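Local coordinates for putative uncharacterized protein (Mycobacterium smegmatis, PDB 3UID) that probably acts as a toxin of the SRPBCC superfamily, being a structural homologue of a type II toxin of Mycobacterium tuberculosis involved in the hypoxic response, at residues A19-P24 and S150-I155; Q30-P35 and A124-T129; Q37-W42 and P48-D53; V62-T67 and F91-A96; G128-A133 and Q137-M142. All blocks are in the same frame, centred on the assembly; numbering follows the deposited sequence. Where two conformers were deposited one is given.

Contact 1: A19-P24 and S150-I155; sequences AEFAAP and SAINQI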
# COMPACT_ATOMS: atom_id res chain seq x y z
N ALA A 19 -2.53 4.59 -10.19
CA ALA A 19 -3.98 4.49 -10.17
C ALA A 19 -4.58 5.84 -10.42
O ALA A 19 -3.94 6.87 -10.20
CB ALA A 19 -4.46 3.98 -8.82
N GLU A 20 -5.82 5.83 -10.91
CA GLU A 20 -6.62 7.04 -10.99
C GLU A 20 -7.89 6.87 -10.19
O GLU A 20 -8.57 5.84 -10.29
CB GLU A 20 -6.90 7.40 -12.45
CG GLU A 20 -5.66 7.91 -13.16
CD GLU A 20 -5.87 8.12 -14.64
OE1 GLU A 20 -7.03 8.21 -15.09
OE2 GLU A 20 -4.85 8.19 -15.37
N PHE A 21 -8.21 7.87 -9.37
CA PHE A 21 -9.38 7.80 -8.49
C PHE A 21 -10.30 8.98 -8.76
O PHE A 21 -9.82 10.10 -8.93
CB PHE A 21 -8.94 7.86 -7.03
CG PHE A 21 -8.10 6.69 -6.57
CD1 PHE A 21 -8.58 5.39 -6.67
CD2 PHE A 21 -6.84 6.90 -6.03
CE1 PHE A 21 -7.81 4.32 -6.23
CE2 PHE A 21 -6.06 5.84 -5.59
CZ PHE A 21 -6.54 4.55 -5.70
N ALA A 22 -11.60 8.74 -8.77
CA ALA A 22 -12.55 9.82 -9.03
C ALA A 22 -12.97 10.50 -7.73
O ALA A 22 -14.13 10.47 -7.33
CB ALA A 22 -13.77 9.30 -9.80
N ALA A 23 -11.98 11.10 -7.07
CA ALA A 23 -12.18 11.84 -5.84
C ALA A 23 -10.98 12.75 -5.65
O ALA A 23 -9.91 12.51 -6.22
CB ALA A 23 -12.34 10.88 -4.65
N PRO A 24 -11.14 13.80 -4.84
CA PRO A 24 -10.06 14.77 -4.64
C PRO A 24 -8.88 14.19 -3.86
O PRO A 24 -9.04 13.21 -3.13
CB PRO A 24 -10.74 15.88 -3.82
CG PRO A 24 -12.19 15.75 -4.12
CD PRO A 24 -12.43 14.28 -4.33
N SER A 150 -6.08 -5.06 -5.64
CA SER A 150 -7.29 -5.20 -4.85
C SER A 150 -7.58 -3.96 -4.02
O SER A 150 -8.72 -3.49 -3.97
CB SER A 150 -7.20 -6.43 -3.94
OG SER A 150 -8.34 -6.54 -3.09
N ALA A 151 -6.56 -3.43 -3.35
CA ALA A 151 -6.76 -2.26 -2.50
C ALA A 151 -7.22 -1.07 -3.34
O ALA A 151 -8.12 -0.34 -2.94
CB ALA A 151 -5.49 -1.92 -1.73
N ILE A 152 -6.61 -0.90 -4.50
CA ILE A 152 -7.00 0.17 -5.41
C ILE A 152 -8.46 0.04 -5.85
O ILE A 152 -9.22 1.03 -5.85
CB ILE A 152 -6.04 0.24 -6.60
CG1 ILE A 152 -4.73 0.88 -6.14
CG2 ILE A 152 -6.64 1.06 -7.75
CD1 ILE A 152 -3.54 0.51 -7.05
N ASN A 153 -8.88 -1.17 -6.18
CA ASN A 153 -10.28 -1.40 -6.53
C ASN A 153 -11.21 -1.17 -5.35
O ASN A 153 -12.31 -0.67 -5.54
CB ASN A 153 -10.48 -2.79 -7.12
CG ASN A 153 -9.76 -2.94 -8.44
OD1 ASN A 153 -9.56 -1.96 -9.18
ND2 ASN A 153 -9.34 -4.17 -8.75
N GLN A 154 -10.77 -1.51 -4.14
CA GLN A 154 -11.60 -1.24 -2.96
C GLN A 154 -11.74 0.26 -2.73
O GLN A 154 -12.81 0.72 -2.34
CB GLN A 154 -11.08 -1.95 -1.71
CG GLN A 154 -11.26 -3.49 -1.75
CD GLN A 154 -12.71 -3.89 -1.98
OE1 GLN A 154 -13.61 -3.43 -1.28
NE2 GLN A 154 -12.93 -4.73 -2.98
N ILE A 155 -10.67 1.01 -2.96
CA ILE A 155 -10.75 2.46 -2.86
C ILE A 155 -11.78 2.98 -3.86
O ILE A 155 -12.63 3.77 -3.49
CB ILE A 155 -9.38 3.14 -3.08
CG1 ILE A 155 -8.45 2.84 -1.90
CG2 ILE A 155 -9.55 4.66 -3.23
CD1 ILE A 155 -6.99 3.20 -2.19
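Strand residues A19 and F21 meet I152 and I155 of a helix that runs almost parallel to the strand, the two short axes being inclined by only 12° and 9.4 Å apart at their closest. F21 carries most of the contact. Its CG lies beside the backbone N and anti to the carbonyl carbon (chi1 -64°), which sends the ring off the strand toward the helix. There I155 presents its CG2 methyl over one face of the ring, 3.8 Å from the centroid and displaced toward the rim, in a CH-pi contact. The same methyl comes within 3.5 Å of F21 CE1. At the ring edge, in its plane, CE1 meets the backbone carbonyl of I152, with 3.6 Å between CE1 and I152 O. The other branch of I155 reaches farther along the ring, where its CD1 is 3.8 Å from F21 CZ. I152 fills the angle between the two strand side chains: its CG2 is 3.8 Å from A19 CB and equally close to F21 CE1. All four side chains are buried, and the interface is apolar apart from that one carbonyl. In this helix-grip architecture, helix 144-158 lies against the sheet here; strand 121-129 flanks the contact through A124 and Y126, helix 25-33 closes over F21 and I155 through I28, and V41 of helix 35-42 packs on I155.

Contact 2: Q30-P35 and A124-T129; sequences QIYADP and ATYVGT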
# COMPACT_ATOMS: atom_id res chain seq x y z
N GLN A 30 -7.11 10.61 3.16
CA GLN A 30 -7.79 10.09 4.34
C GLN A 30 -7.94 8.57 4.35
O GLN A 30 -8.14 7.97 5.43
CB GLN A 30 -9.15 10.77 4.53
CG GLN A 30 -9.04 12.25 4.86
CD GLN A 30 -8.27 12.53 6.14
OE1 GLN A 30 -8.28 11.72 7.07
NE2 GLN A 30 -7.61 13.67 6.19
N ILE A 31 -7.87 7.95 3.18
CA ILE A 31 -7.82 6.49 3.09
C ILE A 31 -6.63 5.95 3.91
O ILE A 31 -6.74 4.93 4.61
CB ILE A 31 -7.69 6.00 1.63
CG1 ILE A 31 -8.92 6.39 0.79
CG2 ILE A 31 -7.42 4.49 1.57
CD1 ILE A 31 -10.15 5.59 1.11
N TYR A 32 -5.49 6.64 3.81
CA TYR A 32 -4.26 6.23 4.48
C TYR A 32 -4.12 6.81 5.88
O TYR A 32 -3.49 6.21 6.74
CB TYR A 32 -3.05 6.58 3.60
CG TYR A 32 -3.17 5.86 2.28
CD1 TYR A 32 -2.75 4.54 2.16
CD2 TYR A 32 -3.77 6.46 1.19
CE1 TYR A 32 -2.91 3.85 0.96
CE2 TYR A 32 -3.93 5.79 -0.01
CZ TYR A 32 -3.49 4.48 -0.12
OH TYR A 32 -3.66 3.80 -1.30
N ALA A 33 -4.72 7.98 6.09
CA ALA A 33 -4.60 8.68 7.37
C ALA A 33 -5.53 8.12 8.43
O ALA A 33 -5.27 8.24 9.63
CB ALA A 33 -4.86 10.17 7.17
N ASP A 34 -6.64 7.51 8.00
CA ASP A 34 -7.61 6.92 8.93
C ASP A 34 -7.45 5.41 8.91
O ASP A 34 -7.72 4.77 7.88
CB ASP A 34 -9.03 7.29 8.50
CG ASP A 34 -10.10 6.71 9.41
OD1 ASP A 34 -9.78 5.87 10.29
OD2 ASP A 34 -11.27 7.08 9.22
N PRO A 35 -6.99 4.82 10.03
CA PRO A 35 -6.68 3.39 9.99
C PRO A 35 -7.90 2.50 9.73
O PRO A 35 -7.73 1.40 9.21
CB PRO A 35 -6.09 3.11 11.38
CG PRO A 35 -6.71 4.15 12.25
CD PRO A 35 -6.77 5.38 11.37
N ALA A 124 -2.64 8.55 -8.24
CA ALA A 124 -1.81 8.03 -7.15
C ALA A 124 -0.68 7.23 -7.74
O ALA A 124 -0.92 6.33 -8.55
CB ALA A 124 -2.64 7.16 -6.24
N THR A 125 0.54 7.52 -7.30
CA THR A 125 1.71 6.79 -7.75
C THR A 125 2.37 6.15 -6.54
O THR A 125 2.74 6.84 -5.59
CB THR A 125 2.71 7.70 -8.46
OG1 THR A 125 2.04 8.36 -9.56
CG2 THR A 125 3.87 6.89 -9.00
N TYR A 126 2.47 4.82 -6.57
CA TYR A 126 3.05 4.07 -5.47
C TYR A 126 4.37 3.45 -5.94
O TYR A 126 4.36 2.51 -6.74
CB TYR A 126 2.09 2.95 -5.06
CG TYR A 126 0.65 3.37 -4.77
CD1 TYR A 126 0.24 3.66 -3.48
CD2 TYR A 126 -0.29 3.44 -5.79
CE1 TYR A 126 -1.09 4.00 -3.21
CE2 TYR A 126 -1.62 3.79 -5.53
CZ TYR A 126 -2.01 4.07 -4.24
OH TYR A 126 -3.32 4.42 -3.97
N VAL A 127 5.48 3.98 -5.44
CA VAL A 127 6.80 3.56 -5.89
C VAL A 127 7.52 2.81 -4.78
O VAL A 127 7.82 3.39 -3.73
CB VAL A 127 7.69 4.74 -6.33
CG1 VAL A 127 9.06 4.25 -6.80
CG2 VAL A 127 7.01 5.58 -7.42
N GLY A 128 7.82 1.54 -5.03
CA GLY A 128 8.56 0.70 -4.09
C GLY A 128 9.94 0.41 -4.64
O GLY A 128 10.06 -0.03 -5.79
N THR A 129 10.96 0.64 -3.82
CA THR A 129 12.35 0.47 -4.22
C THR A 129 12.94 -0.66 -3.40
O THR A 129 12.84 -0.66 -2.17
CB THR A 129 13.15 1.75 -3.99
OG1 THR A 129 12.57 2.84 -4.73
CG2 THR A 129 14.61 1.56 -4.44
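Y32 and Y126 reach toward each other from a helix and a strand of the helix-grip fold, and their hydroxyls meet between helix 25-33 and the curved sheet. Along the helical segment, Q30 O accepts a helical bond from D34 N at 3.0 Å. I31, one residue on, faces helix 144-158 with its side chain and lays its CG2 over the rim of one face of the Y32 ring, 4.0 Å above the plane. Y32 then turns toward the sheet. Its CG is anti to the carbonyl carbon (chi1 -60°), and the long phenol carries the hydroxyl across to the strand, while its backbone oxygen accepts a hydrogen bond from H54 NE2. D34 leaves the helical path and becomes the N-cap of helix 35-42, its OD1 accepting from R36 N and its OD2 from Q37 NE2.

From the strand, Y126 comes to meet Y32 at a steep slant, so that the two phenols stand roughly at right angles and touch at their hydroxyl ends. Each hydroxyl lies near the plane of the other ring, and other aromatic rings pack beside the pair: Y113 is edge-to-face with Y126, and F115 lies at a shallow angle to Y32. The side chain of I152 also rests on Y126. The two hydroxyl oxygens, Y32 OH and Y126 OH, are 2.8 Å apart and share a hydrogen bond in which either may be the donor; beside it, Y32 OH also approaches the edge of the other ring, 3.2 Å from Y126 CE1.

Contact 3: Q37-W42 and P48-D53; sequences QLEKVW and PATVVD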
# COMPACT_ATOMS: atom_id res chain seq x y z
N GLN A 37 -10.21 3.18 7.55
CA GLN A 37 -10.40 3.20 6.09
C GLN A 37 -9.32 2.39 5.39
O GLN A 37 -9.59 1.67 4.42
CB GLN A 37 -10.44 4.64 5.57
CG GLN A 37 -11.60 5.43 6.16
CD GLN A 37 -11.67 6.83 5.59
OE1 GLN A 37 -11.58 7.02 4.38
NE2 GLN A 37 -11.82 7.81 6.46
N LEU A 38 -8.09 2.50 5.88
CA LEU A 38 -6.99 1.71 5.35
C LEU A 38 -7.31 0.22 5.50
O LEU A 38 -7.14 -0.57 4.56
CB LEU A 38 -5.70 2.05 6.09
CG LEU A 38 -4.43 1.47 5.47
CD1 LEU A 38 -4.34 1.82 3.99
CD2 LEU A 38 -3.25 2.02 6.23
N GLU A 39 -7.80 -0.17 6.67
CA GLU A 39 -8.17 -1.56 6.94
C GLU A 39 -9.27 -2.03 5.99
O GLU A 39 -9.31 -3.18 5.57
CB GLU A 39 -8.63 -1.70 8.40
CG GLU A 39 -9.03 -3.13 8.77
CD GLU A 39 -9.39 -3.28 10.23
OE1 GLU A 39 -8.53 -3.04 11.10
OE2 GLU A 39 -10.56 -3.64 10.52
N LYS A 40 -10.20 -1.12 5.70
CA LYS A 40 -11.32 -1.44 4.82
C LYS A 40 -10.83 -1.78 3.41
O LYS A 40 -11.23 -2.80 2.83
CB LYS A 40 -12.30 -0.26 4.78
CG LYS A 40 -13.45 -0.43 3.80
CD LYS A 40 -14.40 -1.58 4.21
CE LYS A 40 -15.63 -1.60 3.29
NZ LYS A 40 -16.61 -2.64 3.73
N VAL A 41 -9.99 -0.92 2.84
CA VAL A 41 -9.56 -1.13 1.46
C VAL A 41 -8.58 -2.30 1.32
O VAL A 41 -8.50 -2.94 0.27
CB VAL A 41 -9.02 0.17 0.81
CG1 VAL A 41 -10.13 1.23 0.82
CG2 VAL A 41 -7.77 0.68 1.53
N TRP A 42 -7.85 -2.58 2.40
CA TRP A 42 -6.93 -3.71 2.44
C TRP A 42 -7.64 -5.04 2.71
O TRP A 42 -7.06 -6.11 2.48
CB TRP A 42 -5.88 -3.50 3.53
CG TRP A 42 -4.76 -2.59 3.16
CD1 TRP A 42 -4.52 -2.02 1.95
CD2 TRP A 42 -3.71 -2.16 4.03
NE1 TRP A 42 -3.38 -1.26 2.00
CE2 TRP A 42 -2.86 -1.32 3.26
CE3 TRP A 42 -3.39 -2.40 5.36
CZ2 TRP A 42 -1.72 -0.72 3.80
CZ3 TRP A 42 -2.25 -1.79 5.89
CH2 TRP A 42 -1.43 -0.98 5.11
N PRO A 48 -9.66 -10.67 4.60
CA PRO A 48 -9.70 -9.78 5.77
C PRO A 48 -8.33 -9.19 6.10
O PRO A 48 -7.29 -9.85 5.96
CB PRO A 48 -10.16 -10.69 6.90
CG PRO A 48 -10.88 -11.81 6.22
CD PRO A 48 -10.18 -12.01 4.92
N ALA A 49 -8.35 -7.95 6.57
CA ALA A 49 -7.16 -7.28 7.03
C ALA A 49 -7.46 -6.62 8.36
O ALA A 49 -8.62 -6.35 8.70
CB ALA A 49 -6.72 -6.23 6.00
N THR A 50 -6.40 -6.37 9.12
CA THR A 50 -6.51 -5.59 10.34
C THR A 50 -5.37 -4.58 10.37
O THR A 50 -4.21 -4.93 10.17
CB THR A 50 -6.38 -6.49 11.57
OG1 THR A 50 -7.42 -7.47 11.56
CG2 THR A 50 -6.48 -5.66 12.85
N VAL A 51 -5.71 -3.32 10.62
CA VAL A 51 -4.68 -2.33 10.93
C VAL A 51 -4.60 -2.26 12.45
O VAL A 51 -5.59 -1.96 13.14
CB VAL A 51 -5.00 -0.95 10.31
CG1 VAL A 51 -4.07 0.13 10.84
CG2 VAL A 51 -4.91 -1.05 8.78
N VAL A 52 -3.44 -2.63 12.97
CA VAL A 52 -3.24 -2.77 14.41
C VAL A 52 -2.81 -1.45 15.02
O VAL A 52 -3.61 -0.77 15.68
CB VAL A 52 -2.28 -3.94 14.71
CG1 VAL A 52 -2.05 -4.07 16.22
CG2 VAL A 52 -2.86 -5.25 14.16
N ASP A 53 -1.55 -1.06 14.79
CA ASP A 53 -1.09 0.25 15.22
C ASP A 53 -1.01 1.14 14.00
O ASP A 53 -0.75 0.67 12.90
CB ASP A 53 0.30 0.15 15.87
CG ASP A 53 0.30 -0.67 17.14
OD1 ASP A 53 -0.72 -0.64 17.87
OD2 ASP A 53 1.31 -1.33 17.40
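The helix-to-strand connection that brings the chain into the edge strand of the sheet is closed by E39 and W42 of helix 35-42 packing on A49 and V51, where the strand 50-54 begins. The helix and strand segments run roughly antiparallel, at 147°, with axes 7.3 Å apart. E39 is the polar link. In the conformer described, its chain is fully extended, with CG anti to the backbone N, and it reaches past A49 and T50 to the amide of V51: V51 N donates to E39 OE1 over 2.9 Å, with an N-H...O angle of 157°. The amide approaches that oxygen on its anti side, tilted 22° from the carboxylate plane. On the way, E39 CG passes 3.2 Å from A49 O.

Apolar groups close the contact around this bond. V51 directs its CG2 methyl at the helix, 3.8 Å from E39 CB and 4.0 Å from W42 CE3, where the indole and the valine cross at about a right angle. A49 CB sits under the end of the helical segment, 3.8 Å from W42 CB. L38 CD1 lies over one face of the indole, Y64 meets it edge-to-face, and W78 packs on it with its plane steeply inclined.

E39 OE1 is also in a salt bridge with R36 NH1, so one carboxylate oxygen serves both an arginine and a backbone amide of the strand; the nearby arginine would probably favour the charged form of the glutamate.

Contact 4: V62-T67 and F91-A96; sequences VTYFMT and FLDGFA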
# COMPACT_ATOMS: atom_id res chain seq x y z
N VAL A 62 3.08 1.91 11.25
CA VAL A 62 1.81 1.26 10.95
C VAL A 62 2.07 -0.24 10.95
O VAL A 62 2.99 -0.71 10.30
CB VAL A 62 1.25 1.66 9.58
CG1 VAL A 62 -0.08 0.93 9.31
CG2 VAL A 62 1.08 3.17 9.50
N THR A 63 1.26 -0.98 11.69
CA THR A 63 1.40 -2.44 11.71
C THR A 63 0.10 -3.09 11.28
O THR A 63 -0.97 -2.60 11.59
CB THR A 63 1.82 -2.97 13.09
OG1 THR A 63 0.82 -2.65 14.07
CG2 THR A 63 3.14 -2.34 13.50
N TYR A 64 0.19 -4.19 10.53
CA TYR A 64 -1.02 -4.72 9.90
C TYR A 64 -0.98 -6.23 9.66
O TYR A 64 0.10 -6.84 9.54
CB TYR A 64 -1.26 -4.03 8.55
CG TYR A 64 -0.09 -4.15 7.61
CD1 TYR A 64 0.83 -3.11 7.48
CD2 TYR A 64 0.13 -5.32 6.87
CE1 TYR A 64 1.92 -3.22 6.62
CE2 TYR A 64 1.22 -5.43 6.02
CZ TYR A 64 2.10 -4.37 5.90
OH TYR A 64 3.19 -4.48 5.06
N PHE A 65 -2.16 -6.82 9.60
CA PHE A 65 -2.32 -8.18 9.10
C PHE A 65 -3.07 -8.11 7.78
O PHE A 65 -4.00 -7.32 7.63
CB PHE A 65 -3.14 -9.04 10.07
CG PHE A 65 -2.52 -9.19 11.42
CD1 PHE A 65 -1.19 -9.53 11.56
CD2 PHE A 65 -3.29 -9.00 12.57
CE1 PHE A 65 -0.63 -9.68 12.81
CE2 PHE A 65 -2.73 -9.16 13.83
CZ PHE A 65 -1.39 -9.49 13.95
N MET A 66 -2.67 -8.97 6.85
CA MET A 66 -3.38 -9.08 5.58
C MET A 66 -3.59 -10.54 5.26
O MET A 66 -2.95 -11.42 5.85
CB MET A 66 -2.59 -8.42 4.45
CG MET A 66 -2.40 -6.92 4.61
SD MET A 66 -1.38 -6.28 3.27
CE MET A 66 -2.36 -6.74 1.85
N THR A 67 -4.51 -10.80 4.34
CA THR A 67 -4.73 -12.15 3.84
C THR A 67 -4.19 -12.22 2.42
O THR A 67 -4.67 -11.51 1.54
CB THR A 67 -6.22 -12.49 3.79
OG1 THR A 67 -6.77 -12.37 5.10
CG2 THR A 67 -6.42 -13.92 3.31
N PHE A 91 7.92 5.66 3.51
CA PHE A 91 8.07 4.68 4.58
C PHE A 91 8.92 3.50 4.17
O PHE A 91 9.07 3.20 2.97
CB PHE A 91 6.70 4.17 5.07
CG PHE A 91 5.88 3.47 4.01
CD1 PHE A 91 5.96 2.09 3.85
CD2 PHE A 91 5.03 4.21 3.19
CE1 PHE A 91 5.19 1.45 2.86
CE2 PHE A 91 4.25 3.58 2.20
CZ PHE A 91 4.32 2.20 2.05
N LEU A 92 9.48 2.84 5.17
CA LEU A 92 10.14 1.55 4.96
C LEU A 92 9.15 0.45 5.31
O LEU A 92 8.42 0.55 6.29
CB LEU A 92 11.38 1.46 5.85
CG LEU A 92 12.31 2.66 5.74
CD1 LEU A 92 13.28 2.73 6.91
CD2 LEU A 92 13.05 2.63 4.42
N ASP A 93 9.09 -0.60 4.50
CA ASP A 93 8.14 -1.68 4.75
C ASP A 93 8.83 -3.02 4.94
O ASP A 93 9.73 -3.37 4.17
CB ASP A 93 7.14 -1.74 3.59
CG ASP A 93 6.24 -2.96 3.65
OD1 ASP A 93 5.37 -3.01 4.55
OD2 ASP A 93 6.42 -3.88 2.82
N GLY A 94 8.41 -3.76 5.96
CA GLY A 94 8.97 -5.07 6.23
C GLY A 94 7.91 -6.14 6.50
O GLY A 94 6.81 -5.82 6.94
N PHE A 95 8.26 -7.39 6.23
CA PHE A 95 7.38 -8.53 6.52
C PHE A 95 7.66 -9.04 7.92
O PHE A 95 8.79 -8.99 8.40
CB PHE A 95 7.62 -9.66 5.52
CG PHE A 95 7.22 -9.31 4.12
CD1 PHE A 95 5.89 -9.12 3.79
CD2 PHE A 95 8.18 -9.15 3.13
CE1 PHE A 95 5.52 -8.79 2.50
CE2 PHE A 95 7.82 -8.83 1.84
CZ PHE A 95 6.49 -8.64 1.53
N ALA A 96 6.62 -9.56 8.58
CA ALA A 96 6.75 -9.98 9.98
C ALA A 96 5.83 -11.14 10.37
O ALA A 96 4.93 -11.52 9.62
CB ALA A 96 6.49 -8.78 10.91
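Y64 points its hydroxyl at the carboxylate of D93, whose OD1 lies at the edge of the phenol near its plane, and gives it a short hydrogen bond: Y64 OH to D93 OD1 is 2.7 Å. The two strands that carry these residues are not neighbours, since strand 73-84 runs between them in the antiparallel sheet, and the bond spans that intervening strand on one face of the sheet. Y64 attains this with its CG lying between the backbone N and the carbonyl carbon (chi1 57°), which turns the phenol along the sheet. D93 answers with an extended side chain, CG anti to the backbone N (chi1 171°). The phenol and the carboxylate are nearly coplanar, 10° apart, and OD1 receives the hydroxyl on its syn lone pair, the side facing OD2. The second oxygen stands back, with D93 OD2 4.0 Å from Y64 OH.

Aromatic rings pack on the tyrosine side. W78, on the strand in between, is edge-to-face with Y64 and touches D93, and W42 meets the tyrosine ring edge-to-face as well. F91, two residues before D93 on its strand, has D93 CB at its ring edge and stacks on W78. D93 also touches S109 and N111 of strand 109-118.

Donation of the phenol hydroxyl to the syn lone pair would probably favour D93 in its ionised form.

Contact 5: G128-A133 and Q137-M142; sequences GTYASA and QQVLDM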
# COMPACT_ATOMS: atom_id res chain seq x y z
N GLY A 128 7.82 1.54 -5.03
CA GLY A 128 8.56 0.70 -4.09
C GLY A 128 9.94 0.41 -4.64
O GLY A 128 10.06 -0.03 -5.79
N THR A 129 10.96 0.64 -3.82
CA THR A 129 12.35 0.47 -4.22
C THR A 129 12.94 -0.66 -3.40
O THR A 129 12.84 -0.66 -2.17
CB THR A 129 13.15 1.75 -3.99
OG1 THR A 129 12.57 2.84 -4.73
CG2 THR A 129 14.61 1.56 -4.44
N TYR A 130 13.56 -1.62 -4.08
CA TYR A 130 14.01 -2.86 -3.44
C TYR A 130 15.54 -2.99 -3.38
O TYR A 130 16.25 -2.37 -4.17
CB TYR A 130 13.37 -4.05 -4.16
CG TYR A 130 11.88 -4.11 -3.93
CD1 TYR A 130 11.34 -4.96 -2.97
CD2 TYR A 130 11.02 -3.27 -4.62
CE1 TYR A 130 9.98 -5.00 -2.74
CE2 TYR A 130 9.66 -3.30 -4.39
CZ TYR A 130 9.15 -4.16 -3.44
OH TYR A 130 7.79 -4.20 -3.21
N ALA A 131 16.03 -3.79 -2.44
CA ALA A 131 17.47 -3.88 -2.19
C ALA A 131 18.22 -4.61 -3.29
O ALA A 131 19.41 -4.37 -3.50
CB ALA A 131 17.73 -4.55 -0.86
N SER A 132 17.52 -5.50 -3.97
CA SER A 132 18.13 -6.33 -5.01
C SER A 132 17.09 -6.92 -5.94
O SER A 132 15.90 -6.99 -5.62
CB SER A 132 18.94 -7.47 -4.38
OG SER A 132 18.08 -8.39 -3.74
N ALA A 133 17.56 -7.37 -7.10
CA ALA A 133 16.67 -8.01 -8.06
C ALA A 133 16.04 -9.26 -7.44
O ALA A 133 14.86 -9.54 -7.65
CB ALA A 133 17.43 -8.36 -9.32
N GLN A 137 12.10 -9.92 -6.92
CA GLN A 137 11.49 -11.07 -7.57
C GLN A 137 10.70 -11.90 -6.56
O GLN A 137 9.61 -12.37 -6.86
CB GLN A 137 12.55 -11.94 -8.25
CG GLN A 137 11.96 -13.05 -9.10
CD GLN A 137 10.96 -12.53 -10.11
OE1 GLN A 137 11.28 -11.68 -10.94
NE2 GLN A 137 9.73 -13.02 -10.02
N GLN A 138 11.25 -12.06 -5.37
CA GLN A 138 10.59 -12.88 -4.36
C GLN A 138 9.28 -12.24 -3.90
O GLN A 138 8.29 -12.94 -3.67
CB GLN A 138 11.51 -13.14 -3.17
CG GLN A 138 10.93 -14.16 -2.19
CD GLN A 138 11.87 -14.47 -1.04
OE1 GLN A 138 13.09 -14.36 -1.16
NE2 GLN A 138 11.30 -14.86 0.10
N VAL A 139 9.27 -10.92 -3.79
CA VAL A 139 8.07 -10.20 -3.40
C VAL A 139 7.03 -10.23 -4.53
O VAL A 139 5.83 -10.37 -4.27
CB VAL A 139 8.40 -8.76 -2.97
CG1 VAL A 139 7.14 -7.96 -2.75
CG2 VAL A 139 9.26 -8.79 -1.71
N LEU A 140 7.48 -10.14 -5.78
CA LEU A 140 6.56 -10.28 -6.91
C LEU A 140 5.91 -11.66 -6.88
O LEU A 140 4.72 -11.81 -7.17
CB LEU A 140 7.28 -10.06 -8.25
CG LEU A 140 7.64 -8.62 -8.63
CD1 LEU A 140 8.67 -8.60 -9.75
CD2 LEU A 140 6.41 -7.80 -9.01
N ASP A 141 6.67 -12.68 -6.51
CA ASP A 141 6.16 -14.03 -6.51
C ASP A 141 5.14 -14.28 -5.39
O ASP A 141 4.32 -15.20 -5.48
CB ASP A 141 7.31 -15.04 -6.43
CG ASP A 141 8.07 -15.16 -7.74
OD1 ASP A 141 7.59 -14.63 -8.77
OD2 ASP A 141 9.15 -15.79 -7.75
N MET A 142 5.20 -13.46 -4.35
CA MET A 142 4.27 -13.54 -3.23
C MET A 142 2.91 -12.93 -3.55
O MET A 142 1.97 -13.05 -2.76
CB MET A 142 4.86 -12.84 -2.00
CG MET A 142 6.00 -13.60 -1.33
SD MET A 142 6.88 -12.56 -0.15
CE MET A 142 5.51 -11.72 0.63
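Y130 and V139 face each other where the strand 121-129 gives way to the following helix, the phenol lying at a slant to the branched side chain. Both methyls of the valine meet the CE1-OH end of the phenol obliquely: V139 CG1 is 3.8 Å from Y130 OH, and V139 CG2 is 4.0 Å from Y130 CE1. The valine torsion, with CG1 anti to the backbone N (chi1 172°) and CG2 anti to the carbonyl carbon, turns both methyls toward the ring. The far side of the phenol folds back over its own strand, where Y130 CE2 lies 4.2 Å from G128 CA; the glycine puts no side chain against the ring.

Between these residues the chain turns by way of a helix N-cap. S132 stands immediately before helix 133-141 and its OG caps the amide of A135, while A133 supplies the carbonyl of the first helical turn, its O accepting from Q137 N at 2.9 Å. This helix follows the last strand of the sheet in the helix-grip fold, and V139 turns inward from it, touching L106 and also F95 of strand 88-96.

On the exposed flank, Q137 bends at its second torsion and swings its amide forward along the helix. Its NE2 donates to OD1 of D141, one turn later, at 3.0 Å in a bent bond, with an N-H...O angle of 131°; the acceptor is in the amide plane of Q137, but the amide comes in from above the carboxylate plane, 47° out of it.

In the fold
From the N terminus, strand 14-21 opens contact 1, a loop that closes only at helix 144-158 and encloses all the others. Helix 25-33 then opens contact 2, which closes on strand 121-129, the sheet neighbour of strand 14-21. Within that loop lie contact 3, a short closure from helix 35-42 to edge strand 50-54, and, in series after it, contact 4, linking strands 61-67 and 88-96. Contact 5 starts on G128 and T129, where contact 2 ends, and turns the chain into helix 133-141. Contacts 1 to 3 join the helices to the sheet, touching through I155, Y32, L38 and V41; contacts 4 and 5 meet at F95.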